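Local coordinates for protein rubber oxygenase (Streptomyces sp., PDB 5O1L) that cleaves the double bonds of poly(cis-1,4-isoprene) in natural and synthetic rubber by adding oxygen, using a non-covalently bound b-type heme, at residues 65-70 and 198-203; 80-83 and 89-92; 116-121 and 248-253; 229-234 and 274-279; 323-328 and 345-350. All coordinates share one frame; numbering follows the deposited sequence. Where two conformers were deposited one is given.

Contact 1: residues 65-70 and 198-203; sequences AVIDRG and HAAVRH. With HEM (protoporphyrin IX containing Fe), chain C.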
# COMPACT_ATOMS: atom_id res chain seq x y z
N ALA A 65 1.56 -12.60 -22.97
CA ALA A 65 1.71 -13.90 -23.68
C ALA A 65 1.03 -15.01 -22.91
O ALA A 65 0.25 -15.80 -23.49
CB ALA A 65 3.14 -14.23 -23.93
N VAL A 66 1.22 -15.05 -21.59
CA VAL A 66 0.56 -16.03 -20.74
C VAL A 66 -0.96 -15.95 -20.86
O VAL A 66 -1.64 -16.98 -21.07
CB VAL A 66 1.06 -15.91 -19.28
CG1 VAL A 66 0.22 -16.76 -18.34
CG2 VAL A 66 2.55 -16.28 -19.24
N ILE A 67 -1.53 -14.76 -20.84
CA ILE A 67 -2.94 -14.59 -20.93
C ILE A 67 -3.43 -15.03 -22.36
O ILE A 67 -4.36 -15.83 -22.46
CB ILE A 67 -3.35 -13.15 -20.65
CG1 ILE A 67 -3.15 -12.87 -19.15
CG2 ILE A 67 -4.79 -12.92 -21.00
CD1 ILE A 67 -3.09 -11.38 -18.80
N ASP A 68 -2.76 -14.53 -23.37
CA ASP A 68 -3.14 -14.81 -24.78
C ASP A 68 -2.99 -16.30 -25.14
O ASP A 68 -3.66 -16.76 -26.05
CB ASP A 68 -2.35 -13.91 -25.73
CG ASP A 68 -2.78 -12.45 -25.66
OD1 ASP A 68 -3.87 -12.16 -25.10
OD2 ASP A 68 -2.05 -11.56 -26.15
N ARG A 69 -2.08 -17.03 -24.49
CA ARG A 69 -1.94 -18.48 -24.72
C ARG A 69 -2.88 -19.31 -23.91
O ARG A 69 -2.86 -20.55 -24.07
CB ARG A 69 -0.51 -18.95 -24.48
CG ARG A 69 0.50 -18.40 -25.48
CD ARG A 69 1.90 -19.04 -25.42
NE ARG A 69 2.39 -19.09 -24.03
CZ ARG A 69 3.38 -18.36 -23.47
NH1 ARG A 69 3.63 -18.50 -22.17
NH2 ARG A 69 4.16 -17.50 -24.14
N GLY A 70 -3.78 -18.72 -23.12
CA GLY A 70 -4.74 -19.44 -22.32
C GLY A 70 -4.15 -20.18 -21.14
O GLY A 70 -4.74 -21.12 -20.61
N HIS A 198 -0.25 -6.92 -11.62
CA HIS A 198 -0.29 -5.63 -12.23
C HIS A 198 -0.02 -5.75 -13.74
O HIS A 198 -0.66 -5.02 -14.49
CB HIS A 198 0.76 -4.72 -11.53
CG HIS A 198 0.36 -4.24 -10.17
ND1 HIS A 198 1.29 -3.71 -9.30
CD2 HIS A 198 -0.86 -4.11 -9.57
CE1 HIS A 198 0.64 -3.32 -8.21
NE2 HIS A 198 -0.65 -3.56 -8.32
N ALA A 199 0.92 -6.56 -14.15
CA ALA A 199 1.22 -6.74 -15.55
C ALA A 199 -0.00 -7.30 -16.32
O ALA A 199 -0.29 -6.85 -17.44
CB ALA A 199 2.44 -7.61 -15.69
N ALA A 200 -0.71 -8.21 -15.72
CA ALA A 200 -1.95 -8.72 -16.31
C ALA A 200 -2.96 -7.62 -16.47
O ALA A 200 -3.58 -7.51 -17.53
CB ALA A 200 -2.53 -9.81 -15.44
N VAL A 201 -3.15 -6.79 -15.44
CA VAL A 201 -4.06 -5.66 -15.50
C VAL A 201 -3.75 -4.71 -16.62
O VAL A 201 -4.66 -4.15 -17.23
CB VAL A 201 -4.13 -4.95 -14.13
CG1 VAL A 201 -4.93 -3.65 -14.18
CG2 VAL A 201 -4.76 -5.93 -13.12
N ARG A 202 -2.47 -4.50 -16.89
CA ARG A 202 -2.06 -3.59 -17.96
C ARG A 202 -2.50 -4.13 -19.32
O ARG A 202 -2.74 -3.36 -20.24
CB ARG A 202 -0.57 -3.35 -17.92
CG ARG A 202 -0.11 -2.59 -16.70
CD ARG A 202 1.32 -2.10 -16.88
NE ARG A 202 1.82 -1.62 -15.60
CZ ARG A 202 2.50 -2.38 -14.77
NH1 ARG A 202 2.90 -3.63 -15.02
NH2 ARG A 202 2.77 -1.87 -13.53
N HIS A 203 -2.54 -5.45 -19.45
CA HIS A 203 -3.05 -6.05 -20.68
C HIS A 203 -4.59 -6.03 -20.73
O HIS A 203 -5.19 -5.83 -21.81
CB HIS A 203 -2.50 -7.45 -20.77
CG HIS A 203 -2.79 -8.16 -22.07
ND1 HIS A 203 -3.51 -9.32 -22.13
CD2 HIS A 203 -2.44 -7.84 -23.34
CE1 HIS A 203 -3.61 -9.70 -23.40
NE2 HIS A 203 -3.00 -8.80 -24.15
CHA HEM C . -3.62 -5.89 -7.44
CHB HEM C . -0.52 -4.17 -4.28
CHC HEM C . -0.22 -0.11 -6.79
CHD HEM C . -4.05 -1.48 -9.29
C1A HEM C . -2.75 -5.74 -6.42
C2A HEM C . -2.49 -6.81 -5.48
C3A HEM C . -1.65 -6.31 -4.57
C4A HEM C . -1.33 -5.00 -4.93
CMA HEM C . -1.15 -7.08 -3.37
CAA HEM C . -3.08 -8.24 -5.48
CBA HEM C . -4.46 -8.24 -4.80
CGA HEM C . -4.82 -9.62 -4.40
O1A HEM C . -5.23 -10.31 -5.34
O2A HEM C . -4.65 -10.01 -3.18
C1B HEM C . -0.13 -2.91 -4.72
C2B HEM C . 0.83 -2.13 -4.03
C3B HEM C . 0.97 -0.99 -4.70
C4B HEM C . 0.05 -1.04 -5.82
CMB HEM C . 1.59 -2.50 -2.77
CAB HEM C . 1.82 0.16 -4.59
CBB HEM C . 2.83 0.40 -3.60
C1C HEM C . -1.25 -0.11 -7.72
C2C HEM C . -1.62 1.07 -8.48
C3C HEM C . -2.69 0.64 -9.19
C4C HEM C . -2.97 -0.73 -8.78
CMC HEM C . -0.88 2.38 -8.53
CAC HEM C . -3.50 1.42 -10.14
CBC HEM C . -3.29 2.68 -10.68
C1D HEM C . -4.26 -2.80 -8.99
C2D HEM C . -5.29 -3.63 -9.64
C3D HEM C . -5.19 -4.86 -9.14
C4D HEM C . -4.07 -4.81 -8.20
CMD HEM C . -6.28 -3.07 -10.60
CAD HEM C . -6.08 -6.08 -9.47
CBD HEM C . -7.30 -6.01 -8.56
CGD HEM C . -8.24 -7.17 -8.92
O1D HEM C . -8.46 -8.02 -8.02
O2D HEM C . -8.78 -7.31 -10.05
NA HEM C . -2.01 -4.65 -6.09
NB HEM C . -0.57 -2.19 -5.76
NC HEM C . -2.08 -1.19 -7.87
ND HEM C . -3.50 -3.58 -8.19
FE HEM C . -2.03 -2.91 -7.01
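His203 meets both Asp68 and Ile67 at the end of helix 59-68. At the ring edge, close to the ring plane, Asp68 OD1 lies 3.0 Å from His203 CE1, with the carboxylate turned 65° from the ring. Ile67 runs past the ring in the opposite direction, its CD1 3.9 Å from His203 ND1 and 3.8 Å from Ala200 CB, where alanine's small methyl lets the isoleucine branch approach helix 187-204. A chi1 of -173° carries the imidazole away from the backbone N of His203 and out toward that partner helix. Gly70 then ends the helix in a Schellman motif, its positive phi suiting glycine. On the heme side of helix 187-204, His198 NE2 binds the heme iron at 2.0 Å as axial ligand, while Val201 CG1 touches the porphyrin methyl CMD. Arg202 anchors the same turn through a salt bridge to Asp60. Asp68, close to CE1 but making no hydrogen bond to His203, would probably favour a positive charge on the imidazole, whereas ND1 is buried without a polar partner.

Contact 2: residues 80-83 and 89-92; sequences KQWT and LPGG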
# COMPACT_ATOMS: atom_id res chain seq x y z
N LYS A 80 -0.25 -21.45 -6.82
CA LYS A 80 -0.86 -21.66 -5.53
C LYS A 80 0.08 -22.40 -4.62
O LYS A 80 0.02 -22.21 -3.44
CB LYS A 80 -2.17 -22.48 -5.68
CG LYS A 80 -3.33 -22.05 -4.81
CD LYS A 80 -4.62 -22.69 -5.31
CE LYS A 80 -4.61 -24.20 -5.03
NZ LYS A 80 -5.99 -24.78 -4.88
N GLN A 81 0.95 -23.24 -5.18
CA GLN A 81 1.90 -24.03 -4.44
C GLN A 81 3.17 -23.27 -4.02
O GLN A 81 3.93 -23.79 -3.26
CB GLN A 81 2.36 -25.24 -5.29
CG GLN A 81 1.22 -26.16 -5.73
CD GLN A 81 1.74 -27.30 -6.62
OE1 GLN A 81 2.06 -27.09 -7.80
NE2 GLN A 81 1.80 -28.51 -6.08
N TRP A 82 3.38 -22.08 -4.53
CA TRP A 82 4.58 -21.28 -4.26
C TRP A 82 4.24 -20.26 -3.18
O TRP A 82 3.53 -19.34 -3.46
CB TRP A 82 5.05 -20.62 -5.57
CG TRP A 82 6.40 -19.94 -5.39
CD1 TRP A 82 7.51 -20.51 -4.85
CD2 TRP A 82 6.75 -18.58 -5.74
NE1 TRP A 82 8.55 -19.60 -4.83
CE2 TRP A 82 8.11 -18.41 -5.36
CE3 TRP A 82 6.10 -17.56 -6.37
CZ2 TRP A 82 8.78 -17.22 -5.58
CZ3 TRP A 82 6.77 -16.36 -6.55
CH2 TRP A 82 8.09 -16.21 -6.17
N THR A 83 4.63 -20.52 -1.96
CA THR A 83 4.13 -19.77 -0.80
C THR A 83 5.22 -19.20 0.09
O THR A 83 4.88 -18.34 0.86
CB THR A 83 3.20 -20.59 0.06
OG1 THR A 83 3.95 -21.65 0.67
CG2 THR A 83 2.08 -21.16 -0.77
N LEU A 89 10.61 -22.64 -7.39
CA LEU A 89 9.41 -22.44 -8.19
C LEU A 89 8.84 -23.81 -8.51
O LEU A 89 9.57 -24.77 -8.70
CB LEU A 89 9.70 -21.74 -9.47
CG LEU A 89 10.11 -20.29 -9.36
CD1 LEU A 89 10.52 -19.78 -10.74
CD2 LEU A 89 8.95 -19.44 -8.81
N PRO A 90 7.51 -23.91 -8.60
CA PRO A 90 6.91 -25.19 -9.01
C PRO A 90 7.31 -25.54 -10.41
O PRO A 90 7.35 -24.70 -11.28
CB PRO A 90 5.41 -24.94 -8.92
CG PRO A 90 5.27 -23.47 -9.02
CD PRO A 90 6.49 -22.88 -8.33
N GLY A 91 7.56 -26.83 -10.65
CA GLY A 91 7.89 -27.27 -11.99
C GLY A 91 6.64 -27.15 -12.86
O GLY A 91 5.47 -27.27 -12.37
N GLY A 92 6.85 -27.00 -14.16
CA GLY A 92 5.73 -26.95 -15.09
C GLY A 92 5.25 -25.62 -15.56
O GLY A 92 4.31 -25.51 -16.34
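The indole NE1 of Trp82 is hydrogen-bonded to Gln87 O, which fixes the ring beside Leu89 and Pro90. The contact closes the loop that links helix 72-79 to helix 95-104, so its two short pieces, lacking helix or strand, are held together by side chains rather than by a run of backbone bonds. Gln87 ties the turn further: its amide NE2 donates to Gln81 O, and its OE1 accepts from Thr83 N. With the loop fixed, Leu89 lays one methyl over the indole, which the first torsion of Trp82 (chi1 -172°) has swung to the side away from its own backbone N. CD2 of Leu89 stands 3.8 Å from the centroid of the six-membered ring and 16° off its normal, a CH-pi contact that suits a branched aliphatic chain against a broad aromatic surface. Pro90 CD lies 3.8 Å from Trp82 CB, the two side chains crossing at about a right angle. The rigid ring of Pro90 thus meets the stem of the tryptophan while Leu89 takes its face. Met101 of helix 95-104 and Val189 and Val192 of helix 187-204 also touch the Trp82 side chain. On the exposed side, Gln81 OE1 passes 4.1 Å from Pro90 CB.

Contact 3: residues 116-121 and 248-253; sequences LDRGAQ and RVNTAD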
# COMPACT_ATOMS: atom_id res chain seq x y z
N LEU A 116 16.23 -4.50 7.25
CA LEU A 116 14.93 -5.09 7.01
C LEU A 116 14.35 -5.72 8.28
O LEU A 116 13.18 -5.59 8.54
CB LEU A 116 14.97 -6.08 5.85
CG LEU A 116 15.23 -5.49 4.47
CD1 LEU A 116 15.48 -6.66 3.50
CD2 LEU A 116 14.21 -4.54 4.03
N ASP A 117 15.19 -6.42 9.00
CA ASP A 117 14.75 -7.04 10.28
C ASP A 117 14.34 -5.97 11.26
O ASP A 117 13.30 -6.11 11.99
CB ASP A 117 15.89 -7.85 10.88
CG ASP A 117 16.23 -9.13 10.16
OD1 ASP A 117 15.52 -9.60 9.24
OD2 ASP A 117 17.27 -9.75 10.58
N ARG A 118 15.10 -4.87 11.35
CA ARG A 118 14.77 -3.81 12.27
C ARG A 118 13.46 -3.14 11.92
O ARG A 118 12.68 -2.79 12.78
CB ARG A 118 15.92 -2.81 12.35
CG ARG A 118 15.65 -1.71 13.30
CD ARG A 118 16.85 -0.75 13.46
NE ARG A 118 16.60 -0.01 14.64
CZ ARG A 118 17.49 0.38 15.55
NH1 ARG A 118 18.78 0.15 15.35
NH2 ARG A 118 17.07 1.06 16.60
N GLY A 119 13.24 -2.93 10.62
CA GLY A 119 11.99 -2.35 10.20
C GLY A 119 10.79 -3.19 10.45
O GLY A 119 9.72 -2.67 10.79
N ALA A 120 10.98 -4.51 10.30
CA ALA A 120 9.89 -5.45 10.62
C ALA A 120 9.60 -5.43 12.13
O ALA A 120 8.44 -5.39 12.53
CB ALA A 120 10.31 -6.85 10.20
N GLN A 121 10.66 -5.40 12.93
CA GLN A 121 10.47 -5.31 14.39
C GLN A 121 9.78 -4.01 14.80
O GLN A 121 8.88 -4.01 15.64
CB GLN A 121 11.75 -5.48 15.14
CG GLN A 121 12.29 -6.88 15.09
CD GLN A 121 11.46 -7.94 15.87
OE1 GLN A 121 10.63 -7.64 16.76
NE2 GLN A 121 11.66 -9.17 15.51
N ARG A 248 7.08 7.13 19.40
CA ARG A 248 8.54 7.24 19.50
C ARG A 248 9.19 6.54 18.33
O ARG A 248 9.16 5.32 18.18
CB ARG A 248 9.05 6.75 20.84
CG ARG A 248 8.50 7.58 22.03
CD ARG A 248 8.41 9.15 21.92
NE ARG A 248 9.72 9.71 22.27
CZ ARG A 248 10.13 10.96 22.03
NH1 ARG A 248 11.39 11.32 22.33
NH2 ARG A 248 9.31 11.86 21.48
N VAL A 249 9.64 7.35 17.37
CA VAL A 249 10.31 6.89 16.17
C VAL A 249 11.73 7.45 16.19
O VAL A 249 11.90 8.60 15.73
CB VAL A 249 9.56 7.27 14.91
CG1 VAL A 249 10.25 6.56 13.71
CG2 VAL A 249 8.11 6.85 14.97
N ASN A 250 12.67 6.62 16.63
CA ASN A 250 14.03 7.07 16.62
C ASN A 250 14.58 7.01 15.20
O ASN A 250 13.96 6.42 14.28
CB ASN A 250 14.85 6.35 17.63
CG ASN A 250 14.98 4.85 17.37
OD1 ASN A 250 15.03 4.39 16.23
ND2 ASN A 250 15.13 4.05 18.44
N THR A 251 15.70 7.66 14.97
CA THR A 251 16.22 7.79 13.63
C THR A 251 16.49 6.44 12.99
O THR A 251 16.22 6.23 11.79
CB THR A 251 17.50 8.59 13.64
OG1 THR A 251 18.45 8.06 14.62
CG2 THR A 251 17.10 10.05 13.93
N ALA A 252 17.07 5.51 13.75
CA ALA A 252 17.43 4.24 13.20
C ALA A 252 16.16 3.45 12.75
O ALA A 252 16.16 2.84 11.67
CB ALA A 252 18.20 3.40 14.19
N ASP A 253 15.12 3.51 13.56
CA ASP A 253 13.88 2.82 13.17
C ASP A 253 13.24 3.50 11.98
O ASP A 253 12.68 2.81 11.11
CB ASP A 253 12.88 2.81 14.32
CG ASP A 253 13.17 1.71 15.34
OD1 ASP A 253 13.87 0.72 15.06
OD2 ASP A 253 12.62 1.85 16.46
O HOH W 1 13.07 -1.93 15.52
O HOH W 2 14.60 0.96 18.21
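Arg118 reaches from helix 113-125 across to the start of helix 251-267, with its chain extended from CG to NE and CG anti to the backbone N (chi1 -179°). The stretched chain brings NE to Asp253 OD1 at 2.9 Å, in a nearly straight salt-bridging hydrogen bond of 178°. The acceptor lies in the guanidinium plane, yet the N-H meets the oxygen from above the carboxylate plane, the two flat groups standing 70° apart. Over the centre of one guanidinium face sits the methyl of Ala252, with CB 3.4 Å from Arg118 CZ; alanine is small enough for the flat cation to lie against it. Here the second helix begins: Asn250 is its N-cap, and Asn250 OD1 accepts from Asp253 N at 2.8 Å, nearly along the C=O axis. A water joins Arg118 NH2, Asn250 ND2 and Asp253 OD2. With an alanine in place of Asp253, Arg118 would probably lose its anionic mate and its guanidinium be freer to turn. The backbone carbonyl of Arg118 takes part too, since a second water donates both to Arg118 O and to Asp253 OD1. Gly119 follows with no side chain to add, and Gly119 O accepts from Ser123 OG one turn on.

Contact 4: residues 229-234 and 274-279; sequences VTWHSL and YIPATW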
# COMPACT_ATOMS: atom_id res chain seq x y z
N VAL A 229 2.96 7.09 -6.46
CA VAL A 229 1.90 7.82 -5.78
C VAL A 229 1.31 7.01 -4.67
O VAL A 229 1.11 7.47 -3.53
CB VAL A 229 0.85 8.33 -6.82
CG1 VAL A 229 -0.36 8.87 -6.08
CG2 VAL A 229 1.44 9.35 -7.73
N THR A 230 0.90 5.79 -4.98
CA THR A 230 0.33 4.86 -4.03
C THR A 230 1.36 4.59 -2.89
O THR A 230 1.02 4.55 -1.68
CB THR A 230 -0.21 3.63 -4.74
OG1 THR A 230 -1.37 4.09 -5.46
CG2 THR A 230 -0.59 2.60 -3.73
N TRP A 231 2.63 4.42 -3.26
CA TRP A 231 3.67 4.23 -2.24
C TRP A 231 3.69 5.40 -1.21
O TRP A 231 3.81 5.18 -0.01
CB TRP A 231 5.01 4.13 -2.98
CG TRP A 231 6.19 3.73 -2.18
CD1 TRP A 231 6.74 2.47 -2.10
CD2 TRP A 231 7.10 4.54 -1.45
NE1 TRP A 231 7.90 2.46 -1.36
CE2 TRP A 231 8.13 3.74 -0.91
CE3 TRP A 231 7.15 5.89 -1.12
CZ2 TRP A 231 9.20 4.25 -0.22
CZ3 TRP A 231 8.20 6.39 -0.40
CH2 TRP A 231 9.19 5.59 0.09
N HIS A 232 3.54 6.64 -1.70
CA HIS A 232 3.52 7.80 -0.81
C HIS A 232 2.30 7.81 0.09
O HIS A 232 2.39 8.29 1.21
CB HIS A 232 3.62 9.06 -1.61
CG HIS A 232 5.01 9.30 -2.07
ND1 HIS A 232 6.08 9.45 -1.24
CD2 HIS A 232 5.52 9.39 -3.34
CE1 HIS A 232 7.17 9.64 -1.97
NE2 HIS A 232 6.84 9.63 -3.24
N SER A 233 1.20 7.22 -0.37
CA SER A 233 -0.04 7.10 0.44
C SER A 233 0.11 6.07 1.53
O SER A 233 -0.69 6.10 2.46
CB SER A 233 -1.23 6.78 -0.43
OG SER A 233 -1.34 5.42 -0.75
N LEU A 234 1.15 5.27 1.46
CA LEU A 234 1.49 4.23 2.41
C LEU A 234 2.67 4.64 3.22
O LEU A 234 2.48 5.27 4.26
CB LEU A 234 1.77 2.90 1.64
CG LEU A 234 0.49 2.32 1.05
CD1 LEU A 234 0.80 1.33 -0.08
CD2 LEU A 234 -0.29 1.61 2.15
N TYR A 274 13.41 5.63 -9.59
CA TYR A 274 12.20 6.31 -9.11
C TYR A 274 11.93 6.13 -7.63
O TYR A 274 10.96 6.67 -7.09
CB TYR A 274 10.93 5.90 -9.93
CG TYR A 274 11.16 6.09 -11.43
CD1 TYR A 274 11.61 7.25 -11.96
CD2 TYR A 274 10.95 5.03 -12.25
CE1 TYR A 274 11.77 7.41 -13.31
CE2 TYR A 274 11.13 5.14 -13.62
CZ TYR A 274 11.54 6.35 -14.10
OH TYR A 274 11.73 6.49 -15.51
N ILE A 275 12.71 5.34 -6.95
CA ILE A 275 12.50 5.10 -5.49
C ILE A 275 13.28 6.13 -4.71
O ILE A 275 14.48 6.27 -4.93
CB ILE A 275 13.00 3.67 -5.10
CG1 ILE A 275 12.35 2.58 -5.97
CG2 ILE A 275 12.81 3.44 -3.62
CD1 ILE A 275 12.94 1.22 -5.76
N PRO A 276 12.66 6.90 -3.83
CA PRO A 276 13.42 7.91 -3.09
C PRO A 276 14.47 7.34 -2.22
O PRO A 276 14.24 6.33 -1.56
CB PRO A 276 12.39 8.69 -2.24
CG PRO A 276 11.13 7.95 -2.43
CD PRO A 276 11.25 6.87 -3.46
N ALA A 277 15.65 7.97 -2.18
CA ALA A 277 16.76 7.44 -1.39
C ALA A 277 16.72 7.77 0.11
O ALA A 277 17.28 7.04 0.92
CB ALA A 277 18.15 7.92 -1.90
N THR A 278 16.00 8.83 0.44
CA THR A 278 15.93 9.39 1.77
C THR A 278 14.55 9.87 2.12
O THR A 278 13.73 10.09 1.25
CB THR A 278 16.89 10.64 1.87
OG1 THR A 278 16.41 11.67 0.99
CG2 THR A 278 18.30 10.27 1.58
N TRP A 279 14.28 10.01 3.46
CA TRP A 279 13.07 10.63 3.87
C TRP A 279 12.87 12.04 3.36
O TRP A 279 11.78 12.38 3.01
CB TRP A 279 12.88 10.63 5.36
CG TRP A 279 12.39 9.34 5.90
CD1 TRP A 279 13.04 8.51 6.76
CD2 TRP A 279 11.18 8.69 5.52
NE1 TRP A 279 12.25 7.44 7.02
CE2 TRP A 279 11.11 7.49 6.26
CE3 TRP A 279 10.14 8.99 4.66
CZ2 TRP A 279 10.06 6.59 6.10
CZ3 TRP A 279 9.13 8.07 4.50
CH2 TRP A 279 9.11 6.90 5.23
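Trp231 and Pro276 make the tight part of this contact, in the all-helical interior of a domain assigned to the globin clan, where helix 224-244 meets the loop leading into helix 279-289. Their side chains come from opposite directions: Pro276 CG lies 3.9 Å from Trp231 CZ3, and Pro276 CD stands above the same indole near its rim. A compact, rigid proline ring suits the broad tryptophan surface. The first torsion of Trp231 (chi1 -171°) extends the indole toward the loop; its NE1 donates to Trp261 O, and Trp261 also meets it edge-to-face. On the same helix, which widens into a pi-type turn at 232-234, Thr230 belongs to the heme pocket and has its OG1 hydrogen-bonded to Glu148. The looser part of the contact belongs to His232, whose CE1 comes no closer than 4.3 Å to Pro276 CG. Even this side is buried rather than open to solvent. His232 is held instead by its nitrogens, ND1 to Thr236 OG1 and NE2 to Gln285 OE1, while Trp231 CE3 lies 3.7 Å above the plane of the His232 imidazole, offset toward the ring's edge.

Contact 5: residues 323-328 and 345-350; sequences IGAFSR and PVLERL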
# COMPACT_ATOMS: atom_id res chain seq x y z
N ILE A 323 -15.39 5.30 13.19
CA ILE A 323 -14.57 5.21 11.99
C ILE A 323 -14.46 6.55 11.35
O ILE A 323 -13.37 6.99 10.97
CB ILE A 323 -15.22 4.26 10.92
CG1 ILE A 323 -15.21 2.84 11.42
CG2 ILE A 323 -14.50 4.38 9.56
CD1 ILE A 323 -16.23 1.95 10.71
N GLY A 324 -15.56 7.28 11.24
CA GLY A 324 -15.57 8.54 10.64
C GLY A 324 -14.72 9.53 11.38
O GLY A 324 -13.97 10.29 10.76
N ALA A 325 -14.88 9.57 12.69
CA ALA A 325 -14.19 10.55 13.48
C ALA A 325 -12.68 10.27 13.46
O ALA A 325 -11.94 11.18 13.29
CB ALA A 325 -14.72 10.56 14.91
N PHE A 326 -12.30 9.03 13.67
CA PHE A 326 -10.89 8.71 13.68
C PHE A 326 -10.27 8.87 12.30
O PHE A 326 -9.12 9.36 12.17
CB PHE A 326 -10.64 7.31 14.24
CG PHE A 326 -9.17 7.06 14.52
CD1 PHE A 326 -8.59 7.69 15.59
CD2 PHE A 326 -8.45 6.27 13.71
CE1 PHE A 326 -7.28 7.51 15.90
CE2 PHE A 326 -7.04 6.14 13.97
CZ PHE A 326 -6.54 6.78 15.00
N SER A 327 -11.03 8.55 11.25
CA SER A 327 -10.47 8.70 9.91
C SER A 327 -10.33 10.19 9.51
O SER A 327 -9.38 10.61 8.85
CB SER A 327 -11.31 7.97 8.92
OG SER A 327 -11.32 6.61 9.24
N ARG A 328 -11.25 11.05 9.92
CA ARG A 328 -11.15 12.44 9.69
C ARG A 328 -10.01 13.02 10.46
O ARG A 328 -9.29 13.88 9.96
CB ARG A 328 -12.47 13.18 10.06
CG ARG A 328 -13.54 12.90 9.04
CD ARG A 328 -14.86 13.57 9.40
NE ARG A 328 -14.68 14.97 9.35
CZ ARG A 328 -14.68 15.73 8.24
NH1 ARG A 328 -15.08 15.28 7.09
NH2 ARG A 328 -14.31 16.99 8.35
N PRO A 345 -17.93 16.29 15.05
CA PRO A 345 -17.14 17.28 15.78
C PRO A 345 -16.90 16.99 17.22
O PRO A 345 -15.74 17.20 17.67
CB PRO A 345 -17.89 18.60 15.62
CG PRO A 345 -19.21 18.25 15.09
CD PRO A 345 -19.10 16.90 14.38
N VAL A 346 -17.82 16.43 17.93
CA VAL A 346 -17.56 16.09 19.35
C VAL A 346 -16.50 15.00 19.46
O VAL A 346 -15.48 15.22 20.15
CB VAL A 346 -18.82 15.67 20.08
CG1 VAL A 346 -18.55 14.94 21.43
CG2 VAL A 346 -19.70 16.89 20.29
N LEU A 347 -16.64 13.87 18.75
CA LEU A 347 -15.66 12.86 18.84
C LEU A 347 -14.35 13.30 18.24
O LEU A 347 -13.32 12.96 18.79
CB LEU A 347 -16.11 11.61 18.09
CG LEU A 347 -17.16 10.74 18.80
CD1 LEU A 347 -17.78 9.75 17.79
CD2 LEU A 347 -16.52 9.95 19.97
N GLU A 348 -14.36 14.06 17.18
CA GLU A 348 -13.08 14.52 16.61
C GLU A 348 -12.30 15.42 17.58
O GLU A 348 -11.07 15.33 17.68
CB GLU A 348 -13.31 15.27 15.33
CG GLU A 348 -13.70 14.41 14.12
CD GLU A 348 -14.14 15.24 12.89
OE1 GLU A 348 -15.35 15.30 12.48
OE2 GLU A 348 -13.24 15.86 12.22
N ARG A 349 -12.98 16.25 18.34
CA ARG A 349 -12.31 17.10 19.32
C ARG A 349 -11.84 16.26 20.52
O ARG A 349 -10.72 16.52 21.01
CB ARG A 349 -13.27 18.19 19.80
CG ARG A 349 -12.60 19.14 20.78
CD ARG A 349 -13.49 20.37 21.00
NE ARG A 349 -13.58 21.16 19.76
CZ ARG A 349 -14.06 22.41 19.65
NH1 ARG A 349 -14.06 23.03 18.47
NH2 ARG A 349 -14.52 23.06 20.71
N LEU A 350 -12.58 15.28 20.98
CA LEU A 350 -12.15 14.40 22.03
C LEU A 350 -10.86 13.68 21.57
O LEU A 350 -9.91 13.52 22.36
CB LEU A 350 -13.20 13.33 22.42
CG LEU A 350 -14.49 13.84 23.09
CD1 LEU A 350 -15.39 12.65 23.26
CD2 LEU A 350 -14.18 14.52 24.43
O HOH W 3 -12.95 17.86 10.69
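Arg328 bends at its third torsion (chi3 65°), while Glu348 runs extended beyond CG, and together these shapes bring NE of the arginine against the carboxylate. Arg328 NE donates to Glu348 OE1 at 3.2 Å, and a weak second bond runs from the same N-H to Glu348 OE2 at 3.3 Å. The grip is forked and oblique: the carboxylate plane is turned 62° from the guanidinium, and OE1 is met from above the carboxylate plane. A water also lies between Arg328 NH2 and Glu348 OE2. Neither ion depends on the other alone, since Arg328 NH1 has a salt bridge to Asp337 and a bond to Leu341 O, while Glu348 OE1 also accepts from Gln344 N. A leucine in place of Glu348 would probably leave Arg328 NE without its acceptors and Gln344 N without its mate. Beside the charged pair the helices come near where the small Ala325 faces Leu347 and Glu348: Ala325 CB lies 3.6 Å from Leu347 CB, and Glu348 CG rests 3.8 Å from Ala325 O. The small alanine is consistent with the 8.7 Å approach of the segment axes. Helices 320-331 and 345-362 thus cross at about -50° between the short segments, consistent with ridges-into-grooves packing in an all-helical domain, with a salt bridge at its margin.

Contact 4 is fully buried and apolar across its interface, and contact 3 lies at the surface, where charge and water do the joining. The other three are partly buried. Contacts 1 and 2 share helix 187-204: contact 1 uses its end, while the tryptophan of contact 2 packs on its earlier turns. Contacts 3 and 4 rest on consecutive helices, 224-244 and 251-267, with centres 17 Å apart. Heme-pocket residues occur in contacts 1 and 4, whereas contacts 2, 3 and 5 lie away from the heme pocket. Contacts 3 and 5 both use an arginine–acid pair, but the arginine is exposed in contact 3 and buried, with further partners, in contact 5.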